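Local coordinates for spectinomycin phosphotransferase (Legionella pneumophila, PDB 3I1A), which probably transfers a phosphate group from a nucleotide to the antibiotic spectinomycin, a kinase-like reaction that gives the bacterium resistance to the drug, at residues I185-I199 with T275-I289. Numbering follows the deposited sequence.
Sequences IHRLVDTSEKLSKKI and TILSYYRHERIVEDI. With DMS (dimethyl sulfoxide), chain D.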
loop_
_atom_site.group_PDB
_atom_site.type_symbol
_atom_site.label_atom_id
_atom_site.label_comp_id
_atom_site.label_asym_id
_atom_site.label_seq_id
_atom_site.Cartn_x
_atom_site.Cartn_y
_atom_site.Cartn_z
ATOM N N ILE A 185 -0.348 19.030 14.619
ATOM C CA ILE A 185 -0.266 19.070 13.160
ATOM C C ILE A 185 0.961 19.821 12.645
ATOM O O ILE A 185 1.639 19.391 11.688
ATOM C CB ILE A 185 -1.559 19.655 12.586
ATOM C CG1 ILE A 185 -2.701 18.690 12.936
ATOM C CG2 ILE A 185 -1.457 19.867 11.082
ATOM C CD1 ILE A 185 -4.095 19.222 12.615
ATOM N N HIS A 186 1.259 20.941 13.278
ATOM C CA HIS A 186 2.421 21.704 12.861
ATOM C C HIS A 186 3.676 20.893 13.193
ATOM O O HIS A 186 4.632 20.876 12.418
ATOM C CB HIS A 186 2.431 23.063 13.576
ATOM C CG HIS A 186 1.512 24.075 12.959
ATOM N ND1 HIS A 186 1.973 25.145 12.225
ATOM C CD2 HIS A 186 0.159 24.163 12.943
ATOM C CE1 HIS A 186 0.946 25.851 11.784
ATOM N NE2 HIS A 186 -0.167 25.276 12.203
ATOM N N ARG A 187 3.669 20.207 14.331
ATOM C CA ARG A 187 4.827 19.398 14.723
ATOM C C ARG A 187 5.092 18.279 13.703
ATOM O O ARG A 187 6.247 18.000 13.355
ATOM C CB ARG A 187 4.618 18.810 16.130
ATOM C CG ARG A 187 5.759 17.894 16.611
ATOM C CD ARG A 187 5.548 17.407 18.041
ATOM N NE ARG A 187 6.520 16.382 18.434
ATOM C CZ ARG A 187 6.663 15.918 19.669
ATOM N NH1 ARG A 187 5.907 16.389 20.651
ATOM N NH2 ARG A 187 7.548 14.959 19.923
ATOM N N LEU A 188 4.032 17.634 13.213
ATOM C CA LEU A 188 4.209 16.575 12.216
ATOM C C LEU A 188 4.874 17.145 10.974
ATOM O O LEU A 188 5.828 16.567 10.449
ATOM C CB LEU A 188 2.849 15.948 11.838
ATOM C CG LEU A 188 2.259 15.056 12.939
ATOM C CD1 LEU A 188 0.755 14.965 12.800
ATOM C CD2 LEU A 188 2.916 13.670 12.879
ATOM N N VAL A 189 4.367 18.281 10.494
ATOM C CA VAL A 189 4.905 18.928 9.294
ATOM C C VAL A 189 6.339 19.435 9.476
ATOM O O VAL A 189 7.215 19.195 8.640
ATOM C CB VAL A 189 4.046 20.164 8.881
ATOM C CG1 VAL A 189 4.709 20.905 7.712
ATOM C CG2 VAL A 189 2.628 19.705 8.482
ATOM N N ASP A 190 6.556 20.148 10.571
ATOM C CA ASP A 190 7.859 20.736 10.848
ATOM C C ASP A 190 8.912 19.686 11.152
ATOM O O ASP A 190 10.115 19.901 10.881
ATOM C CB ASP A 190 7.751 21.725 12.010
ATOM C CG ASP A 190 6.820 22.908 11.695
ATOM O OD1 ASP A 190 6.502 23.142 10.514
ATOM O OD2 ASP A 190 6.437 23.614 12.651
ATOM N N THR A 191 8.485 18.551 11.713
ATOM C CA THR A 191 9.453 17.496 12.015
ATOM C C THR A 191 9.824 16.774 10.739
ATOM O O THR A 191 10.999 16.461 10.519
ATOM C CB THR A 191 8.920 16.484 13.035
ATOM O OG1 THR A 191 8.773 17.131 14.301
ATOM C CG2 THR A 191 9.902 15.315 13.181
ATOM N N SER A 192 8.830 16.513 9.892
ATOM C CA SER A 192 9.099 15.870 8.614
ATOM C C SER A 192 10.062 16.767 7.817
ATOM O O SER A 192 11.027 16.283 7.227
ATOM C CB SER A 192 7.792 15.665 7.839
ATOM O OG SER A 192 8.059 15.227 6.526
ATOM N N GLU A 193 9.797 18.076 7.809
ATOM C CA GLU A 193 10.636 19.037 7.082
ATOM C C GLU A 193 12.070 19.064 7.638
ATOM O O GLU A 193 13.027 18.986 6.874
ATOM C CB GLU A 193 9.992 20.433 7.144
ATOM C CG GLU A 193 10.639 21.545 6.289
ATOM C CD GLU A 193 10.536 21.338 4.776
ATOM O OE1 GLU A 193 9.453 20.984 4.258
ATOM O OE2 GLU A 193 11.555 21.558 4.085
ATOM N N LYS A 194 12.208 19.168 8.958
ATOM C CA LYS A 194 13.517 19.188 9.626
ATOM C C LYS A 194 14.315 17.915 9.354
ATOM O O LYS A 194 15.527 17.958 9.096
ATOM C CB LYS A 194 13.329 19.339 11.136
ATOM C CG LYS A 194 14.610 19.352 11.969
ATOM C CD LYS A 194 14.297 19.006 13.431
ATOM C CE LYS A 194 15.359 19.525 14.405
ATOM N NZ LYS A 194 15.341 21.026 14.556
ATOM N N LEU A 195 13.639 16.777 9.433
ATOM C CA LEU A 195 14.305 15.517 9.199
ATOM C C LEU A 195 14.690 15.366 7.736
ATOM O O LEU A 195 15.736 14.786 7.438
ATOM C CB LEU A 195 13.427 14.350 9.670
ATOM C CG LEU A 195 13.172 14.303 11.182
ATOM C CD1 LEU A 195 12.363 13.050 11.541
ATOM C CD2 LEU A 195 14.504 14.299 11.936
ATOM N N SER A 196 13.885 15.891 6.813
ATOM C CA SER A 196 14.253 15.755 5.409
ATOM C C SER A 196 15.535 16.523 5.121
ATOM O O SER A 196 16.336 16.110 4.287
ATOM C CB SER A 196 13.148 16.250 4.458
ATOM O OG SER A 196 13.005 17.657 4.484
ATOM N N LYS A 197 15.719 17.639 5.815
ATOM C CA LYS A 197 16.898 18.479 5.613
ATOM C C LYS A 197 18.166 17.841 6.163
ATOM O O LYS A 197 19.256 18.087 5.653
ATOM C CB LYS A 197 16.688 19.842 6.276
ATOM C CG LYS A 197 15.754 20.773 5.530
ATOM C CD LYS A 197 15.516 22.061 6.323
ATOM C CE LYS A 197 14.702 23.062 5.523
ATOM N NZ LYS A 197 14.417 24.315 6.297
ATOM N N LYS A 198 18.015 17.015 7.189
ATOM C CA LYS A 198 19.140 16.358 7.834
ATOM C C LYS A 198 19.562 15.067 7.133
ATOM O O LYS A 198 20.682 14.572 7.328
ATOM C CB LYS A 198 18.791 16.069 9.289
ATOM N N ILE A 199 18.677 14.525 6.306
ATOM C CA ILE A 199 18.984 13.281 5.609
ATOM C C ILE A 199 19.764 13.524 4.320
ATOM O O ILE A 199 19.305 14.239 3.437
ATOM C CB ILE A 199 17.671 12.505 5.274
ATOM C CG1 ILE A 199 16.961 12.115 6.575
ATOM C CG2 ILE A 199 17.980 11.288 4.408
ATOM C CD1 ILE A 199 15.581 11.504 6.355
ATOM N N THR A 275 16.736 8.407 12.058
ATOM C CA THR A 275 16.331 9.680 11.497
ATOM C C THR A 275 15.435 9.413 10.291
ATOM O O THR A 275 14.411 10.066 10.107
ATOM C CB THR A 275 17.547 10.509 11.063
ATOM O OG1 THR A 275 18.383 10.757 12.212
ATOM C CG2 THR A 275 17.111 11.806 10.457
ATOM N N ILE A 276 15.819 8.451 9.466
ATOM C CA ILE A 276 14.990 8.154 8.314
ATOM C C ILE A 276 13.698 7.462 8.755
ATOM O O ILE A 276 12.636 7.713 8.194
ATOM C CB ILE A 276 15.720 7.274 7.276
ATOM C CG1 ILE A 276 17.007 7.976 6.814
ATOM C CG2 ILE A 276 14.805 7.071 6.041
ATOM C CD1 ILE A 276 17.851 7.127 5.843
ATOM N N LEU A 277 13.777 6.615 9.775
ATOM C CA LEU A 277 12.571 5.927 10.252
ATOM C C LEU A 277 11.572 6.959 10.815
ATOM O O LEU A 277 10.370 6.885 10.551
ATOM C CB LEU A 277 12.915 4.913 11.353
ATOM C CG LEU A 277 11.807 3.912 11.718
ATOM C CD1 LEU A 277 11.764 2.778 10.701
ATOM C CD2 LEU A 277 12.108 3.310 13.096
ATOM N N SER A 278 12.075 7.925 11.580
ATOM C CA SER A 278 11.195 8.950 12.151
ATOM C C SER A 278 10.646 9.856 11.039
ATOM O O SER A 278 9.490 10.281 11.084
ATOM C CB SER A 278 11.939 9.790 13.187
ATOM O OG SER A 278 11.049 10.733 13.785
ATOM N N TYR A 279 11.474 10.146 10.040
ATOM C CA TYR A 279 11.035 10.964 8.912
ATOM C C TYR A 279 9.817 10.325 8.224
ATOM O O TYR A 279 8.817 10.994 7.944
ATOM C CB TYR A 279 12.140 11.095 7.865
ATOM C CG TYR A 279 11.620 11.652 6.554
ATOM C CD1 TYR A 279 11.273 12.996 6.439
ATOM C CD2 TYR A 279 11.391 10.813 5.455
ATOM C CE1 TYR A 279 10.709 13.489 5.266
ATOM C CE2 TYR A 279 10.819 11.296 4.274
ATOM C CZ TYR A 279 10.485 12.641 4.193
ATOM O OH TYR A 279 9.943 13.115 3.036
ATOM N N TYR A 280 9.910 9.031 7.918
ATOM C CA TYR A 280 8.796 8.380 7.242
ATOM C C TYR A 280 7.518 8.331 8.060
ATOM O O TYR A 280 6.445 8.539 7.516
ATOM C CB TYR A 280 9.177 6.964 6.799
ATOM C CG TYR A 280 9.930 6.947 5.489
ATOM C CD1 TYR A 280 9.348 7.461 4.330
ATOM C CD2 TYR A 280 11.220 6.413 5.402
ATOM C CE1 TYR A 280 10.023 7.441 3.119
ATOM C CE2 TYR A 280 11.896 6.383 4.204
ATOM C CZ TYR A 280 11.298 6.895 3.058
ATOM O OH TYR A 280 11.930 6.833 1.830
ATOM N N ARG A 281 7.621 8.067 9.360
ATOM C CA ARG A 281 6.418 8.005 10.198
ATOM C C ARG A 281 5.739 9.362 10.268
ATOM O O ARG A 281 4.510 9.428 10.265
ATOM C CB ARG A 281 6.751 7.526 11.600
ATOM C CG ARG A 281 7.178 6.084 11.615
ATOM C CD ARG A 281 7.441 5.616 13.030
ATOM N NE ARG A 281 7.614 4.168 13.046
ATOM C CZ ARG A 281 8.081 3.484 14.082
ATOM N NH1 ARG A 281 8.431 4.107 15.201
ATOM N NH2 ARG A 281 8.201 2.162 13.992
ATOM N N HIS A 282 6.513 10.445 10.330
ATOM C CA HIS A 282 5.892 11.769 10.351
ATOM C C HIS A 282 5.364 12.126 8.965
ATOM O O HIS A 282 4.237 12.596 8.828
ATOM C CB HIS A 282 6.897 12.854 10.817
ATOM C CG HIS A 282 7.208 12.815 12.289
ATOM N ND1 HIS A 282 8.016 11.855 12.861
ATOM C CD2 HIS A 282 6.783 13.600 13.308
ATOM C CE1 HIS A 282 8.076 12.049 14.166
ATOM N NE2 HIS A 282 7.336 13.102 14.465
ATOM N N GLU A 283 6.164 11.889 7.929
ATOM C CA GLU A 283 5.766 12.228 6.566
ATOM C C GLU A 283 4.555 11.452 6.055
ATOM O O GLU A 283 3.730 11.992 5.322
ATOM C CB GLU A 283 6.955 12.029 5.615
ATOM C CG GLU A 283 6.648 12.209 4.133
ATOM C CD GLU A 283 6.193 13.609 3.727
ATOM O OE1 GLU A 283 6.452 14.591 4.459
ATOM O OE2 GLU A 283 5.585 13.722 2.644
ATOM N N ARG A 284 4.434 10.176 6.418
ATOM C CA ARG A 284 3.266 9.438 5.951
ATOM C C ARG A 284 1.995 10.063 6.542
ATOM O O ARG A 284 0.966 10.109 5.870
ATOM C CB ARG A 284 3.336 7.972 6.359
ATOM C CG ARG A 284 2.298 7.116 5.630
ATOM C CD ARG A 284 2.442 5.635 6.025
ATOM N NE ARG A 284 1.473 4.814 5.301
ATOM C CZ ARG A 284 0.219 4.613 5.696
ATOM N NH1 ARG A 284 -0.228 5.166 6.829
ATOM N NH2 ARG A 284 -0.597 3.880 4.939
ATOM N N ILE A 285 2.070 10.544 7.785
ATOM C CA ILE A 285 0.887 11.176 8.405
ATOM C C ILE A 285 0.601 12.506 7.699
ATOM O O ILE A 285 -0.557 12.856 7.434
ATOM C CB ILE A 285 1.090 11.380 9.924
ATOM C CG1 ILE A 285 1.306 10.017 10.582
ATOM C CG2 ILE A 285 -0.126 12.061 10.551
ATOM C CD1 ILE A 285 1.761 10.063 12.026
ATOM N N VAL A 286 1.655 13.250 7.382
ATOM C CA VAL A 286 1.494 14.504 6.655
ATOM C C VAL A 286 0.773 14.270 5.333
ATOM O O VAL A 286 -0.113 15.055 4.954
ATOM C CB VAL A 286 2.860 15.170 6.389
ATOM C CG1 VAL A 286 2.698 16.328 5.398
ATOM C CG2 VAL A 286 3.454 15.653 7.695
ATOM N N GLU A 287 1.152 13.194 4.640
ATOM C CA GLU A 287 0.555 12.807 3.361
ATOM C C GLU A 287 -0.952 12.569 3.530
ATOM O O GLU A 287 -1.757 13.022 2.721
ATOM C CB GLU A 287 1.248 11.536 2.818
ATOM C CG GLU A 287 2.410 11.815 1.864
ATOM C CD GLU A 287 3.448 10.692 1.783
ATOM O OE1 GLU A 287 3.049 9.511 1.711
ATOM O OE2 GLU A 287 4.661 11.008 1.782
ATOM N N ASP A 288 -1.321 11.851 4.583
ATOM C CA ASP A 288 -2.733 11.563 4.876
ATOM C C ASP A 288 -3.483 12.834 5.334
ATOM O O ASP A 288 -4.661 13.002 5.025
ATOM C CB ASP A 288 -2.875 10.500 5.976
ATOM C CG ASP A 288 -2.723 9.071 5.447
ATOM O OD1 ASP A 288 -2.792 8.872 4.228
ATOM O OD2 ASP A 288 -2.555 8.155 6.276
ATOM N N ILE A 289 -2.825 13.727 6.067
ATOM C CA ILE A 289 -3.532 14.934 6.512
ATOM C C ILE A 289 -3.858 15.736 5.256
ATOM O O ILE A 289 -4.920 16.361 5.142
ATOM C CB ILE A 289 -2.653 15.788 7.506
ATOM C CG1 ILE A 289 -2.594 15.091 8.868
ATOM C CG2 ILE A 289 -3.252 17.182 7.696
ATOM C CD1 ILE A 289 -1.604 15.694 9.850
HETATM S S DMS D . 2.425 17.595 20.849
HETATM O O DMS D . 3.325 17.944 21.977
HETATM C C1 DMS D . 0.784 17.971 21.337
HETATM C C2 DMS D . 2.696 18.717 19.501
HETATM O O HOH W 1 8.204 15.044 16.490
#
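Thr191 lays its methyl over the centre of one face of the His282 imidazole, CG2 standing 3.6 Å from the ring centroid and 11° off the normal, a CH-pi contact. The rotation of the ring under this methyl is fixed by a bond from His282 ND1 to Ser278 O at 2.8 Å, one turn back on its own helix, with the acceptor close to the ring plane. The other ring nitrogen, NE2, shares a water with Thr191 OG1 and Arg187 NE. Thr191 divides its branches accordingly: with OG1 beside the backbone N (chi1 -67°) the hydroxyl turns back to Arg187 O, while CG2 is left for the ring.

On the other flank of the interface Ser192 is a knob among Tyr279, His282, Glu283 and Val286. Its OG, anti to the backbone N, donates to Glu283 OE1 at 2.7 Å, which accepts on its anti lone pair, away from OE2; the same OE1 forms a salt bridge with Arg151, so this one oxygen of a buried glutamate has two partners. Ser192 O lies at the edge of the Tyr279 ring, in its plane, 3.4 Å from CD1.

Apolar packing continues toward both ends. Leu188 fills a hole formed by His282, Ile285, Val286 and Ile289, its CD1 touching Ile285 CG2 at 3.8 Å and its CD2 reaching the histidine; Phe327 of helix 322-329 also touches it. Leu195 brings CD1 against the backbone N of Tyr279, and the Ile199 side chain crosses that of Tyr279 at about a right angle, its CD1 touching CB.

With their N-to-C directions 135° apart and the segment axes 8.4 Å from each other at closest approach, the segments form an inclined helix pair, some 45° off antiparallel, with knobs-into-holes packing, part of the helical portion of the kinase-like aminoglycoside phosphotransferase fold, away from the nucleotide and magnesium sites.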